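Long-range contacts in probable glutamine-binding lipoprotein GlnH (GLNBP) (Mycobacterium tuberculosis, PDB 6H20), which binds acidic amino acids and asparagine as a lipoprotein of the solute-binding protein 3 family, and probably serves in aspartate sensing or uptake: residues 51-56 and 115-120; 83-88 and 248-253. One frame throughout, in Å; residues are numbered along the deposited sequence.

How the interactions relate
Interaction 1 (51-56 with 115-120) joins two neighbouring parallel strands of a sheet, and interaction 2 (83-88 with 248-253) joins two helices packed on one face of that sheet. Both are largely buried, and all four segments belong to the same family region. Backbone hydrogen bonds carry interaction 1, helped by one carboxylate. Interaction 2 rests on side chains: apolar contacts and one hydroxyl-carboxylate bond. Their centres are 11 Å apart, and they meet where L53 CD2 lies 3.9 Å from V85 CG1. Interaction 1 runs to K120 in the asparagine pocket. Interaction 2 lies away from the annotated sites.

Interaction 1. Residues 51-56 and 115-120; sequences GRLIVG and VDIVVK
D116 CG lies opposite its carbonyl carbon (chi1 -61°). This turns the carboxylate toward strand 53-57. OD2 then accepts the backbone N-H of I54 on its anti lone pair, at 2.8 Å and nearly straight (174°). In return, D116 N donates to I54 O at 2.9 Å, on a carbonyl lone pair. I117 N adds a weak bond to the same oxygen. A water donates to both R52 O and D116 OD2, so OD2 is gripped twice. OD1 forms a salt bridge with R50, which should help to keep the aspartate ionised.

Beyond D116 the pairing is regular parallel sheet. G56 N donates to I117 O at 2.8 Å, and V119 N reaches G56 O at 3.1 Å. The CA-H of V55 also approaches I117 O. V55 and I117 point to the same face and lie side by side. I117 CG1 is wedged between its backbone N and carbonyl carbon (chi1 64°). From there it meets V55 CG2. The side chains of I117 and L53 cross at about a right angle, with I117 CD1 3.8 Å from L53 CD2. On the other side, V115 CG1 packs over the backbone of G56, 3.9 Å from its CA, and touches I54 CG2.

Strands 96-100, 53-57 and 117-118 lie in that order, all parallel. The first in sequence is in the middle, as is characteristic of a periplasmic-binding-protein lobe. Strand 117-118 leads into the asparagine pocket through K120, whose NZ forms a salt bridge with D58 and whose O accepts from R106. Strand 232-240 flanks 117-118. Helix 77-90 covers the face of L53, V55 and V119, while V115 and V118 pack on helix 106-111.

Interaction 2. Residues 83-88 and 248-253; sequences GEVARD and RFVNGT
T253, V85 and D88 have the most surface buried here. T253 and D88 point toward the opposing helix, and their side chains run alongside each other, pointing opposite ways. T253 has OG1 anti to its carbonyl carbon (chi1 -57°), and the hydroxyl donates to D88 OD2 at 2.6 Å. The bond is short. It comes from above the carboxylate plane, 43° out of it. D88 OD1 holds a salt bridge with R256, one turn further along helix 244-259, so the two oxygens serve different partners on the same helix.

T253 CG2, anti to the backbone N, sits 3.6 Å from E84 O and touches E84 CB and V85 CG2. These helices, 77-90 and 244-259, belong to the periplasmic-binding-protein fold of the solute-binding protein 3 family and cross steeply. The axes of 83-88 and 248-253 come within 9.5 Å, at 106° between their N-to-C directions. Both helices also reach the sheet: V85 packs on L53, and V250 on V237 and I239.

V85 has CG1 anti to the backbone N. That methyl meets V250 CG2 obliquely at 4.2 Å. Next to it lies the F249 ring, with V85 O near the ring plane at its edge. F249 CZ touches D88 CB at 3.6 Å. A water lies over the centre of one ring face, 3.5 Å above it. It donates to F249 O at 2.8 Å and only weakly to D88 OD2. Along helix 77-90, R87 grips E84 side-on through NE and NH2, and E84 OE1 also bridges to R256.

Interaction 1. Residues 51-56 and 115-120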
loop_
_atom_site.group_PDB
_atom_site.type_symbol
_atom_site.label_atom_id
_atom_site.label_comp_id
_atom_site.label_asym_id
_atom_site.label_seq_id
_atom_site.Cartn_x
_atom_site.Cartn_y
_atom_site.Cartn_z
ATOM N N GLY A 51 22.901 5.154 10.836
ATOM C CA GLY A 51 22.658 6.578 10.794
ATOM C C GLY A 51 21.340 6.982 10.177
ATOM O O GLY A 51 20.975 8.163 10.255
ATOM N N ARG A 52 20.618 6.046 9.570
ATOM C CA ARG A 52 19.333 6.365 8.965
ATOM C C ARG A 52 18.550 5.080 8.748
ATOM O O ARG A 52 19.129 3.995 8.612
ATOM C CB ARG A 52 19.486 7.117 7.633
ATOM C CG ARG A 52 19.820 6.227 6.435
ATOM C CD ARG A 52 21.260 5.722 6.473
ATOM N NE ARG A 52 21.687 5.231 5.164
ATOM C CZ ARG A 52 22.770 4.484 4.965
ATOM N NH1 ARG A 52 23.537 4.142 5.994
ATOM N NH2 ARG A 52 23.086 4.081 3.740
ATOM N N LEU A 53 17.229 5.226 8.728
ATOM C CA LEU A 53 16.309 4.155 8.371
ATOM C C LEU A 53 16.139 4.140 6.857
ATOM O O LEU A 53 15.871 5.185 6.253
ATOM C CB LEU A 53 14.956 4.423 9.033
ATOM C CG LEU A 53 13.815 3.437 8.780
ATOM C CD1 LEU A 53 14.113 2.117 9.495
ATOM C CD2 LEU A 53 12.470 4.008 9.249
ATOM N N ILE A 54 16.315 2.970 6.244
ATOM C CA ILE A 54 16.184 2.827 4.793
ATOM C C ILE A 54 14.803 2.261 4.498
ATOM O O ILE A 54 14.465 1.154 4.940
ATOM C CB ILE A 54 17.299 1.950 4.206
ATOM C CG1 ILE A 54 18.663 2.553 4.553
ATOM C CG2 ILE A 54 17.121 1.806 2.695
ATOM C CD1 ILE A 54 19.841 1.641 4.257
ATOM N N VAL A 55 14.004 3.037 3.759
ATOM C CA VAL A 55 12.577 2.797 3.582
ATOM C C VAL A 55 12.303 2.540 2.109
ATOM O O VAL A 55 12.650 3.366 1.259
ATOM C CB VAL A 55 11.764 4.014 4.056
ATOM C CG1 VAL A 55 10.262 3.790 3.839
ATOM C CG2 VAL A 55 12.055 4.319 5.520
ATOM N N GLY A 56 11.627 1.430 1.817
ATOM C CA GLY A 56 11.231 1.118 0.454
ATOM C C GLY A 56 9.850 1.668 0.155
ATOM O O GLY A 56 8.899 1.430 0.909
ATOM N N VAL A 115 16.289 -3.014 2.181
ATOM C CA VAL A 115 15.688 -1.932 2.948
ATOM C C VAL A 115 15.418 -2.471 4.341
ATOM O O VAL A 115 15.320 -3.681 4.552
ATOM C CB VAL A 115 14.364 -1.426 2.330
ATOM C CG1 VAL A 115 14.591 -0.867 0.930
ATOM C CG2 VAL A 115 13.324 -2.542 2.289
ATOM N N ASP A 116 15.287 -1.554 5.302
ATOM C CA ASP A 116 14.867 -1.977 6.633
ATOM C C ASP A 116 13.371 -2.278 6.658
ATOM O O ASP A 116 12.939 -3.276 7.255
ATOM C CB ASP A 116 15.182 -0.892 7.664
ATOM C CG ASP A 116 16.668 -0.578 7.769
ATOM O OD1 ASP A 116 17.470 -1.511 8.008
ATOM O OD2 ASP A 116 17.039 0.611 7.645
ATOM N N ILE A 117 12.566 -1.413 6.048
ATOM C CA ILE A 117 11.119 -1.577 6.029
ATOM C C ILE A 117 10.595 -1.144 4.670
ATOM O O ILE A 117 11.226 -0.351 3.961
ATOM C CB ILE A 117 10.399 -0.780 7.144
ATOM C CG1 ILE A 117 10.593 0.731 6.963
ATOM C CG2 ILE A 117 10.886 -1.233 8.528
ATOM C CD1 ILE A 117 9.859 1.578 8.010
ATOM N N VAL A 118 9.447 -1.698 4.295
ATOM C CA VAL A 118 8.660 -1.213 3.160
ATOM C C VAL A 118 7.410 -0.573 3.741
ATOM O O VAL A 118 6.683 -1.210 4.513
ATOM C CB VAL A 118 8.285 -2.353 2.201
ATOM C CG1 VAL A 118 7.225 -1.895 1.193
ATOM C CG2 VAL A 118 9.522 -2.868 1.459
ATOM N N VAL A 119 7.175 0.687 3.412
ATOM C CA VAL A 119 5.920 1.365 3.738
ATOM C C VAL A 119 5.390 1.842 2.395
ATOM O O VAL A 119 5.749 2.922 1.907
ATOM C CB VAL A 119 6.085 2.521 4.728
ATOM C CG1 VAL A 119 4.714 2.970 5.247
ATOM C CG2 VAL A 119 6.976 2.113 5.916
ATOM N N LYS A 120 4.604 0.984 1.748
ATOM C CA LYS A 120 4.137 1.248 0.389
ATOM C C LYS A 120 2.846 0.486 0.177
ATOM O O LYS A 120 2.828 -0.552 -0.500
ATOM C CB LYS A 120 5.197 0.839 -0.642
ATOM C CG LYS A 120 4.870 1.386 -2.038
ATOM C CD LYS A 120 5.541 0.572 -3.130
ATOM C CE LYS A 120 5.223 1.094 -4.533
ATOM N NZ LYS A 120 3.812 1.533 -4.735
HETATM O O HOH W 1 19.543 1.377 8.194
#

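Interaction 2. Residues 83-88 and 248-253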
loop_
_atom_site.group_PDB
_atom_site.type_symbol
_atom_site.label_atom_id
_atom_site.label_comp_id
_atom_site.label_asym_id
_atom_site.label_seq_id
_atom_site.Cartn_x
_atom_site.Cartn_y
_atom_site.Cartn_z
ATOM N N GLY A 83 8.322 7.942 8.758
ATOM C CA GLY A 83 9.014 8.932 9.561
ATOM C C GLY A 83 8.759 8.779 11.046
ATOM O O GLY A 83 9.611 9.143 11.859
ATOM N N GLU A 84 7.586 8.255 11.420
ATOM C CA GLU A 84 7.318 8.016 12.838
ATOM C C GLU A 84 8.162 6.868 13.382
ATOM O O GLU A 84 8.606 6.915 14.540
ATOM C CB GLU A 84 5.828 7.774 13.064
ATOM C CG GLU A 84 4.960 8.996 12.788
ATOM C CD GLU A 84 5.362 10.207 13.599
ATOM O OE1 GLU A 84 5.707 10.034 14.795
ATOM O OE2 GLU A 84 5.349 11.331 13.047
ATOM N N VAL A 85 8.407 5.835 12.565
ATOM C CA VAL A 85 9.366 4.802 12.950
ATOM C C VAL A 85 10.743 5.417 13.155
ATOM O O VAL A 85 11.412 5.167 14.162
ATOM C CB VAL A 85 9.399 3.675 11.904
ATOM C CG1 VAL A 85 10.433 2.611 12.294
ATOM C CG2 VAL A 85 8.016 3.068 11.756
ATOM N N ALA A 86 11.177 6.250 12.210
ATOM C CA ALA A 86 12.477 6.898 12.350
ATOM C C ALA A 86 12.522 7.782 13.589
ATOM O O ALA A 86 13.553 7.859 14.270
ATOM C CB ALA A 86 12.796 7.708 11.092
ATOM N N ARG A 87 11.415 8.464 13.900
ATOM C CA ARG A 87 11.378 9.264 15.122
ATOM C C ARG A 87 11.648 8.399 16.349
ATOM O O ARG A 87 12.392 8.800 17.252
ATOM C CB ARG A 87 10.032 9.970 15.261
ATOM C CG ARG A 87 10.019 11.029 16.363
ATOM C CD ARG A 87 8.594 11.388 16.800
ATOM N NE ARG A 87 7.761 11.852 15.686
ATOM C CZ ARG A 87 7.768 13.094 15.205
ATOM N NH1 ARG A 87 8.578 14.009 15.725
ATOM N NH2 ARG A 87 6.966 13.423 14.197
ATOM N N ASP A 88 11.050 7.207 16.395
ATOM C CA ASP A 88 11.259 6.317 17.536
ATOM C C ASP A 88 12.703 5.819 17.604
ATOM O O ASP A 88 13.219 5.575 18.705
ATOM C CB ASP A 88 10.298 5.130 17.466
ATOM C CG ASP A 88 8.891 5.473 17.933
ATOM O OD1 ASP A 88 8.612 6.652 18.199
ATOM O OD2 ASP A 88 8.076 4.538 18.038
ATOM N N ARG A 248 8.434 -6.127 16.315
ATOM C CA ARG A 248 7.993 -5.637 17.618
ATOM C C ARG A 248 8.237 -4.142 17.758
ATOM O O ARG A 248 7.388 -3.423 18.290
ATOM C CB ARG A 248 8.675 -6.408 18.751
ATOM C CG ARG A 248 8.410 -7.894 18.706
ATOM C CD ARG A 248 9.013 -8.564 19.936
ATOM N NE ARG A 248 8.951 -10.022 19.858
ATOM C CZ ARG A 248 7.885 -10.741 20.200
ATOM N NH1 ARG A 248 6.784 -10.138 20.636
ATOM N NH2 ARG A 248 7.916 -12.067 20.095
ATOM N N PHE A 249 9.388 -3.655 17.280
ATOM C CA PHE A 249 9.687 -2.230 17.374
ATOM C C PHE A 249 8.653 -1.404 16.615
ATOM O O PHE A 249 8.088 -0.444 17.161
ATOM C CB PHE A 249 11.100 -1.931 16.847
ATOM C CG PHE A 249 11.539 -0.517 17.095
ATOM C CD1 PHE A 249 11.133 0.520 16.244
ATOM C CD2 PHE A 249 12.311 -0.209 18.209
ATOM C CE1 PHE A 249 11.511 1.827 16.495
ATOM C CE2 PHE A 249 12.691 1.087 18.466
ATOM C CZ PHE A 249 12.290 2.110 17.614
ATOM N N VAL A 250 8.404 -1.752 15.347
ATOM C CA VAL A 250 7.426 -1.007 14.551
ATOM C C VAL A 250 6.043 -1.091 15.179
ATOM O O VAL A 250 5.289 -0.112 15.190
ATOM C CB VAL A 250 7.429 -1.509 13.094
ATOM C CG1 VAL A 250 6.301 -0.863 12.301
ATOM C CG2 VAL A 250 8.781 -1.201 12.434
ATOM N N ASN A 251 5.692 -2.243 15.743
ATOM C CA ASN A 251 4.389 -2.325 16.391
ATOM C C ASN A 251 4.310 -1.400 17.595
ATOM O O ASN A 251 3.230 -0.877 17.900
ATOM C CB ASN A 251 4.059 -3.778 16.741
ATOM C CG ASN A 251 3.721 -4.586 15.503
ATOM O OD1 ASN A 251 3.405 -4.005 14.459
ATOM N ND2 ASN A 251 3.754 -5.908 15.608
ATOM N N GLY A 252 5.441 -1.177 18.277
ATOM C CA GLY A 252 5.480 -0.157 19.310
ATOM C C GLY A 252 5.203 1.235 18.763
ATOM O O GLY A 252 4.430 2.002 19.352
ATOM N N THR A 253 5.827 1.581 17.627
ATOM C CA THR A 253 5.538 2.862 16.985
ATOM C C THR A 253 4.062 2.979 16.650
ATOM O O THR A 253 3.447 4.034 16.863
ATOM C CB THR A 253 6.359 3.021 15.697
ATOM O OG1 THR A 253 7.757 2.905 16.001
ATOM C CG2 THR A 253 6.103 4.395 15.082
HETATM O O HOH W 2 8.921 1.493 19.023
#